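Cyclase (Uncultured organism, PDB 5IBZ) is a putative cyclase-family enzyme that may have arylformamidase activity and that binds acetylphosphate in the crystal. Local coordinates at residues B[160-165]-B[185-190]; B[44-49]-B[295-300]. One frame throughout, in Å; residues are numbered along the deposited sequence.

Both contacts are built on the large mixed sheet, on two neighbouring antiparallel strands: 158-163 carries contact 1 and 299-303 carries contact 2. Their centres lie about 15 Å apart. Along the chain 44-49 comes first, in the loop after helix 37-44, then both segments of contact 1, and last 295-300, so contact 1 is nested inside the long loop that contact 2 closes. Contact 1 is buried and packs helix 180-190 on the sheet, whereas contact 2 lies at the surface, close to the chain terminus and a second subunit. A probable hydrogen bond from Leu161 N to Tyr298 O, 2.9 Å, stitches the two strands, pairing a mid-chain strand with a late one.

Contact 1 (B[160-165]-B[185-190]); sequences VLVDIV and GALAKQ
Gln190 reaches from helix 180-190 to the backbone of Leu161 and Asp163, within a beta-alpha-beta crossover in which this helix lies between the parallel neighbouring strands 158-163 and 199-203. Its carboxamide straddles Val162 much as a residue of an adjoining parallel strand would. NE2 donates to Leu161 O at 2.9 Å, and OE1 accepts an almost straight bond from Asp163 N (174°). Glutamine suits this place because one flat group offers both a donor and an acceptor, and its chain, extended beyond CG (chi2 170°), carries the amide to the strand. An alanine here would probably leave Leu161 O and Asp163 N without these mates inside the protein. Apolar contacts fill the rest of the interface. Leu187 CD2 meets Val160 CG1 at 4.0 Å, the two side chains crossing at about a right angle. Small Ala186 lets the helix come close: its CB lies 3.9 Å from Ile164 CD1 and also faces Val162, which has two conformers. The carboxylate of Asp163 turns away to Arg166 and Arg203 in salt bridges and caps the following helix. Finally, a water donates to Asp163 O and, at 2.8 Å, to Gln190 OE1, giving that oxygen a second bond.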
ATOM      1  N   VAL B 160      29.363  18.369   4.808  1.00  8.16           N
ATOM      2  CA  VAL B 160      29.705  19.739   4.492  1.00  9.38           C
ATOM      3  C   VAL B 160      28.595  20.333   3.629  1.00  8.50           C
ATOM      4  O   VAL B 160      28.245  19.766   2.575  1.00  9.52           O
ATOM      5  CB  VAL B 160      31.052  19.837   3.752  1.00  9.34           C
ATOM      6  CG1 VAL B 160      31.399  21.323   3.448  1.00 10.07           C
ATOM      7  CG2 VAL B 160      32.142  19.165   4.571  1.00 11.65           C
ATOM      8  N   LEU B 161      28.034  21.447   4.097  1.00  7.75           N
ATOM      9  CA  LEU B 161      27.076  22.232   3.323  1.00  7.76           C
ATOM     10  C   LEU B 161      27.790  23.182   2.398  1.00  8.03           C
ATOM     11  O   LEU B 161      28.673  23.919   2.826  1.00  9.29           O
ATOM     12  CB  LEU B 161      26.151  23.042   4.234  1.00  7.84           C
ATOM     13  CG  LEU B 161      25.208  24.025   3.540  1.00 10.10           C
ATOM     14  CD1 LEU B 161      24.149  23.295   2.752  1.00 11.38           C
ATOM     15  CD2 LEU B 161      24.579  24.963   4.572  1.00  9.33           C
ATOM     16  N   VAL B 162      27.415  23.148   1.120  1.00  9.05           N
ATOM     17  CA  VAL B 162      27.797  24.215   0.215  0.69  8.63           C
ATOM     18  C   VAL B 162      26.519  24.944  -0.224  1.00  9.58           C
ATOM     19  O   VAL B 162      25.640  24.379  -0.894  1.00  9.10           O
ATOM     20  CB  VAL B 162      28.638  23.673  -0.977  0.69 10.12           C
ATOM     21  CG1 VAL B 162      27.883  22.649  -1.821  0.69  8.93           C
ATOM     22  CG2 VAL B 162      29.169  24.810  -1.813  0.69 13.65           C
ATOM     23  N   ASP B 163      26.419  26.197   0.194  1.00  8.53           N
ATOM     24  CA  ASP B 163      25.217  26.989  -0.016  1.00  8.64           C
ATOM     25  C   ASP B 163      25.363  27.747  -1.314  1.00  9.50           C
ATOM     26  O   ASP B 163      25.803  28.887  -1.350  1.00 10.44           O
ATOM     27  CB  ASP B 163      24.979  27.918   1.158  1.00 10.81           C
ATOM     28  CG  ASP B 163      23.597  28.555   1.134  1.00  9.81           C
ATOM     29  OD1 ASP B 163      22.941  28.542   0.070  1.00  9.10           O
ATOM     30  OD2 ASP B 163      23.195  29.087   2.201  1.00  9.80           O
ATOM     31  N   ILE B 164      24.996  27.094  -2.398  1.00  8.81           N
ATOM     32  CA  ILE B 164      25.155  27.700  -3.711  1.00  9.10           C
ATOM     33  C   ILE B 164      24.191  28.878  -3.875  1.00 10.28           C
ATOM     34  O   ILE B 164      24.527  29.882  -4.500  1.00 10.08           O
ATOM     35  CB  ILE B 164      24.953  26.656  -4.822  1.00 10.31           C
ATOM     36  CG1 ILE B 164      26.014  25.544  -4.714  1.00 10.93           C
ATOM     37  CG2 ILE B 164      25.040  27.315  -6.191  1.00 12.07           C
ATOM     38  CD1 ILE B 164      27.430  26.000  -4.998  1.00 14.78           C
ATOM     39  N   VAL B 165      23.001  28.773  -3.285  1.00  9.23           N
ATOM     40  CA  VAL B 165      22.031  29.873  -3.318  1.00  9.51           C
ATOM     41  C   VAL B 165      22.678  31.151  -2.759  1.00  9.83           C
ATOM     42  O   VAL B 165      22.640  32.209  -3.403  1.00 10.22           O
ATOM     43  CB  VAL B 165      20.729  29.502  -2.543  1.00  9.32           C
ATOM     44  CG1 VAL B 165      19.842  30.705  -2.332  1.00  9.65           C
ATOM     45  CG2 VAL B 165      19.957  28.406  -3.292  1.00 11.59           C
ATOM     46  N   GLY B 185      34.042  27.828  -5.593  1.00 13.19           N
ATOM     47  CA  GLY B 185      33.926  29.231  -5.245  1.00 15.56           C
ATOM     48  C   GLY B 185      33.144  29.408  -3.965  1.00 13.88           C
ATOM     49  O   GLY B 185      33.490  30.242  -3.120  1.00 15.51           O
ATOM     50  N   ALA B 186      32.067  28.646  -3.836  1.00 12.27           N
ATOM     51  CA  ALA B 186      31.247  28.718  -2.635  1.00  9.84           C
ATOM     52  C   ALA B 186      31.992  28.192  -1.418  1.00 11.65           C
ATOM     53  O   ALA B 186      31.963  28.791  -0.352  1.00 11.92           O
ATOM     54  CB  ALA B 186      29.956  27.953  -2.841  1.00 12.69           C
ATOM     55  N   LEU B 187      32.663  27.063  -1.576  1.00 12.29           N
ATOM     56  CA  LEU B 187      33.457  26.520  -0.484  1.00 12.29           C
ATOM     57  C   LEU B 187      34.556  27.506  -0.063  1.00 13.43           C
ATOM     58  O   LEU B 187      34.807  27.689   1.120  1.00 14.74           O
ATOM     59  CB  LEU B 187      34.061  25.173  -0.886  1.00 11.86           C
ATOM     60  CG  LEU B 187      33.040  24.038  -0.930  1.00 15.58           C
ATOM     61  CD1 LEU B 187      33.562  22.855  -1.721  1.00 17.03           C
ATOM     62  CD2 LEU B 187      32.687  23.607   0.488  1.00 16.73           C
ATOM     63  N   ALA B 188      35.192  28.165  -1.026  1.00 12.14           N
ATOM     64  CA  ALA B 188      36.220  29.161  -0.692  1.00 15.84           C
ATOM     65  C   ALA B 188      35.622  30.344   0.069  1.00 17.47           C
ATOM     66  O   ALA B 188      36.208  30.802   1.059  1.00 18.26           O
ATOM     67  CB  ALA B 188      36.929  29.630  -1.948  1.00 17.08           C
ATOM     68  N   LYS B 189      34.465  30.834  -0.374  1.00 13.78           N
ATOM     69  CA  LYS B 189      33.781  31.938   0.306  1.00 14.86           C
ATOM     70  C   LYS B 189      33.433  31.584   1.743  1.00 13.64           C
ATOM     71  O   LYS B 189      33.551  32.414   2.646  1.00 16.82           O
ATOM     72  CB  LYS B 189      32.511  32.317  -0.447  1.00 20.49           C
ATOM     73  CG  LYS B 189      31.817  33.550   0.114  1.00 25.51           C
ATOM     74  CD  LYS B 189      30.636  33.957  -0.747  1.00 34.45           C
ATOM     75  CE  LYS B 189      29.298  33.561  -0.144  1.00 43.77           C
ATOM     76  NZ  LYS B 189      28.344  34.710  -0.180  1.00 39.90           N
ATOM     77  N   GLN B 190      32.989  30.345   1.942  1.00 13.10           N
ATOM     78  CA  GLN B 190      32.598  29.843   3.257  1.00 14.17           C
ATOM     79  C   GLN B 190      33.810  29.555   4.141  1.00 15.25           C
ATOM     80  O   GLN B 190      33.665  29.281   5.330  1.00 16.68           O
ATOM     81  CB  GLN B 190      31.782  28.549   3.119  1.00 11.37           C
ATOM     82  CG  GLN B 190      30.476  28.715   2.380  1.00 11.44           C
ATOM     83  CD  GLN B 190      29.777  27.407   2.037  1.00 10.98           C
ATOM     84  OE1 GLN B 190      28.731  27.416   1.379  1.00 11.75           O
ATOM     85  NE2 GLN B 190      30.319  26.294   2.496  1.00 10.46           N
TER
HETATM   86  O   HOH W   1      28.079  29.834   0.100  1.00 15.27           O

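Contact 2 (B[44-49]-B[295-300]); sequences ARLIQT and DGRYEF
Arg297 reaches across to the loop of Leu46 and Gln48, where its NH2 donates to Leu46 O over 2.7 Å. The bond is straight (166°), lies in the guanidinium plane and falls on a lone pair of the carbonyl. Over one face of the same group lies the carboxamide of Gln48, with OE1 3.4 Å above the plane and over its centre; in the conformer given, the two flat groups are stacked, 9° apart. Beside this polar meeting, Leu46 supplies the apolar part: its CD1 rests 4.0 Å from Glu299 CB and lies against the backbone at Phe300 N. Other groups position these. Gln48 NE2 donates to Arg45 O at 3.1 Å, which holds the amide over the guanidinium. The Arg297 chain bends at chi3 (59°), which places NE. Asp295 OD1 accepts from Arg297 N at 2.9 Å, an Asx turn beside Gly296, whose positive phi suits glycine as the chain leaves helix 286-295. Farther out, Arg297 NH1 forms a salt bridge with the terminal carboxylate of Lys323, and Arg45 NH2 hydrogen-bonds Ile47 O of a second subunit. That carboxylate would offset the positive charge, the two neutral oxygens probably stabilise it through their dipoles, and Arg297 ties this loop to the chain's end.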
ATOM      1  N   ALA B  44      32.982  13.416  14.641  1.00  9.45           N
ATOM      2  CA  ALA B  44      32.414  13.551  15.980  1.00  9.20           C
ATOM      3  C   ALA B  44      32.998  14.731  16.737  1.00  9.60           C
ATOM      4  O   ALA B  44      32.329  15.312  17.605  1.00 10.28           O
ATOM      5  CB  ALA B  44      32.620  12.289  16.778  1.00 10.90           C
ATOM      6  N   ARG B  45      34.249  15.094  16.460  1.00  9.74           N
ATOM      7  CA  ARG B  45      34.877  16.221  17.150  0.55  9.69           C
ATOM      8  C   ARG B  45      34.238  17.555  16.738  1.00 10.93           C
ATOM      9  O   ARG B  45      34.444  18.591  17.388  1.00 13.02           O
ATOM     10  CB  ARG B  45      36.389  16.244  16.873  0.55 12.37           C
ATOM     11  CG  ARG B  45      37.152  15.009  17.362  0.55 10.12           C
ATOM     12  CD  ARG B  45      37.163  14.839  18.891  0.55 12.40           C
ATOM     13  NE  ARG B  45      35.930  14.314  19.469  0.55 11.75           N
ATOM     14  CZ  ARG B  45      35.494  13.060  19.383  0.55 18.69           C
ATOM     15  NH1 ARG B  45      34.360  12.740  19.977  0.55 11.48           N
ATOM     16  NH2 ARG B  45      36.142  12.134  18.682  0.55 18.06           N
ATOM     17  N   LEU B  46      33.460  17.536  15.660  1.00 11.28           N
ATOM     18  CA  LEU B  46      32.734  18.745  15.240  1.00 11.03           C
ATOM     19  C   LEU B  46      31.460  18.984  16.054  1.00 12.41           C
ATOM     20  O   LEU B  46      30.815  20.033  15.906  1.00 13.37           O
ATOM     21  CB  LEU B  46      32.364  18.674  13.757  1.00  9.10           C
ATOM     22  CG  LEU B  46      33.553  18.509  12.830  1.00 13.26           C
ATOM     23  CD1 LEU B  46      33.060  18.417  11.386  1.00 15.79           C
ATOM     24  CD2 LEU B  46      34.553  19.636  13.012  1.00 15.54           C
ATOM     25  N   ILE B  47      31.099  18.032  16.908  1.00 10.07           N
ATOM     26  CA  ILE B  47      29.942  18.200  17.782  1.00 10.58           C
ATOM     27  C   ILE B  47      30.429  18.983  19.013  1.00 11.65           C
ATOM     28  O   ILE B  47      30.912  18.419  20.008  1.00 12.11           O
ATOM     29  CB  ILE B  47      29.292  16.854  18.162  1.00  9.59           C
ATOM     30  CG1 ILE B  47      28.834  16.121  16.886  1.00 11.02           C
ATOM     31  CG2 ILE B  47      28.092  17.080  19.070  1.00 11.78           C
ATOM     32  CD1 ILE B  47      28.269  14.734  17.101  1.00 10.98           C
ATOM     33  N   GLN B  48      30.300  20.303  18.930  1.00 11.54           N
ATOM     34  CA  GLN B  48      30.829  21.227  19.917  0.62 11.72           C
ATOM     35  C   GLN B  48      29.729  21.986  20.668  1.00 12.49           C
ATOM     36  O   GLN B  48      29.900  22.386  21.823  1.00 13.78           O
ATOM     37  CB  GLN B  48      31.775  22.200  19.205  0.62 15.03           C
ATOM     38  CG  GLN B  48      32.968  21.472  18.575  0.62 16.98           C
ATOM     39  CD  GLN B  48      33.722  22.276  17.532  0.62 24.59           C
ATOM     40  OE1 GLN B  48      33.450  23.458  17.306  0.62 24.10           O
ATOM     41  NE2 GLN B  48      34.691  21.627  16.887  0.62 27.04           N
ATOM     42  N   THR B  49      28.624  22.232  19.969  1.00 12.74           N
ATOM     43  CA  THR B  49      27.510  22.987  20.532  1.00 10.85           C
ATOM     44  C   THR B  49      26.275  22.134  20.811  1.00 10.45           C
ATOM     45  O   THR B  49      25.422  22.513  21.619  1.00 12.45           O
ATOM     46  CB  THR B  49      27.068  24.138  19.610  1.00 13.88           C
ATOM     47  OG1 THR B  49      26.515  23.597  18.400  1.00 12.46           O
ATOM     48  CG2 THR B  49      28.225  25.057  19.287  1.00 13.90           C
ATOM     49  N   ASP B 295      26.893  31.187  12.168  1.00 11.67           N
ATOM     50  CA  ASP B 295      28.050  30.792  12.984  1.00 11.47           C
ATOM     51  C   ASP B 295      29.302  30.508  12.173  1.00 10.61           C
ATOM     52  O   ASP B 295      30.365  30.327  12.747  1.00 14.26           O
ATOM     53  CB  ASP B 295      27.714  29.602  13.919  1.00 11.63           C
ATOM     54  CG  ASP B 295      27.573  28.241  13.222  1.00 13.12           C
ATOM     55  OD1 ASP B 295      27.828  28.100  12.015  1.00 12.40           O
ATOM     56  OD2 ASP B 295      27.214  27.276  13.953  1.00 14.70           O
ATOM     57  N   GLY B 296      29.195  30.555  10.844  1.00 10.71           N
ATOM     58  CA  GLY B 296      30.342  30.383   9.978  1.00 13.10           C
ATOM     59  C   GLY B 296      30.903  28.974   9.873  1.00 13.52           C
ATOM     60  O   GLY B 296      31.975  28.780   9.298  1.00 17.05           O
ATOM     61  N   ARG B 297      30.195  27.998  10.426  1.00 11.01           N
ATOM     62  CA  ARG B 297      30.635  26.605  10.378  1.00 10.58           C
ATOM     63  C   ARG B 297      29.780  25.821   9.425  1.00 10.37           C
ATOM     64  O   ARG B 297      28.599  25.639   9.680  1.00 12.02           O
ATOM     65  CB  ARG B 297      30.553  25.971  11.755  1.00 12.56           C
ATOM     66  CG  ARG B 297      31.433  26.624  12.801  1.00 13.15           C
ATOM     67  CD  ARG B 297      31.293  25.907  14.129  1.00 21.75           C
ATOM     68  NE  ARG B 297      31.663  24.498  14.024  1.00 24.57           N
ATOM     69  CZ  ARG B 297      31.112  23.505  14.721  1.00 28.28           C
ATOM     70  NH1 ARG B 297      30.148  23.735  15.610  1.00 18.91           N
ATOM     71  NH2 ARG B 297      31.547  22.271  14.532  1.00 30.34           N
ATOM     72  N   TYR B 298      30.370  25.361   8.324  1.00  9.01           N
ATOM     73  CA  TYR B 298      29.643  24.605   7.311  1.00  8.67           C
ATOM     74  C   TYR B 298      29.970  23.104   7.321  1.00 10.39           C
ATOM     75  O   TYR B 298      29.435  22.340   6.514  1.00 10.83           O
ATOM     76  CB  TYR B 298      29.947  25.191   5.941  1.00  8.92           C
ATOM     77  CG  TYR B 298      29.297  26.537   5.723  1.00  9.98           C
ATOM     78  CD1 TYR B 298      29.878  27.706   6.182  1.00 15.04           C
ATOM     79  CD2 TYR B 298      28.096  26.611   5.051  1.00 14.42           C
ATOM     80  CE1 TYR B 298      29.239  28.930   5.960  1.00 14.32           C
ATOM     81  CE2 TYR B 298      27.475  27.806   4.827  1.00 20.54           C
ATOM     82  CZ  TYR B 298      28.027  28.944   5.293  1.00 20.29           C
ATOM     83  OH  TYR B 298      27.349  30.122   5.051  1.00 32.77           O
ATOM     84  N   GLU B 299      30.875  22.709   8.220  1.00 10.65           N
ATOM     85  CA  GLU B 299      31.250  21.307   8.396  0.52 11.48           C
ATOM     86  C   GLU B 299      30.658  20.791   9.687  1.00 12.48           C
ATOM     87  O   GLU B 299      30.709  21.467  10.721  1.00 15.17           O
ATOM     88  CB  GLU B 299      32.772  21.129   8.412  0.52 13.51           C
ATOM     89  CG  GLU B 299      33.479  21.635   7.164  0.52 18.03           C
ATOM     90  CD  GLU B 299      34.287  22.904   7.405  0.52 26.69           C
ATOM     91  OE1 GLU B 299      34.096  23.547   8.455  0.52 28.24           O
ATOM     92  OE2 GLU B 299      35.126  23.253   6.541  0.52 28.87           O
ATOM     93  N   PHE B 300      30.073  19.599   9.639  1.00  9.30           N
ATOM     94  CA  PHE B 300      29.350  19.089  10.797  1.00  9.62           C
ATOM     95  C   PHE B 300      29.335  17.572  10.816  1.00 10.55           C
ATOM     96  O   PHE B 300      29.799  16.913   9.871  1.00 10.48           O
ATOM     97  CB  PHE B 300      27.914  19.610  10.791  1.00  9.99           C
ATOM     98  CG  PHE B 300      27.254  19.496   9.443  1.00 10.18           C
ATOM     99  CD1 PHE B 300      26.645  18.325   9.049  1.00  9.52           C
ATOM    100  CD2 PHE B 300      27.289  20.551   8.558  1.00 11.95           C
ATOM    101  CE1 PHE B 300      26.063  18.223   7.812  1.00  9.97           C
ATOM    102  CE2 PHE B 300      26.712  20.453   7.321  1.00 11.09           C
ATOM    103  CZ  PHE B 300      26.104  19.282   6.940  1.00 11.09           C
TER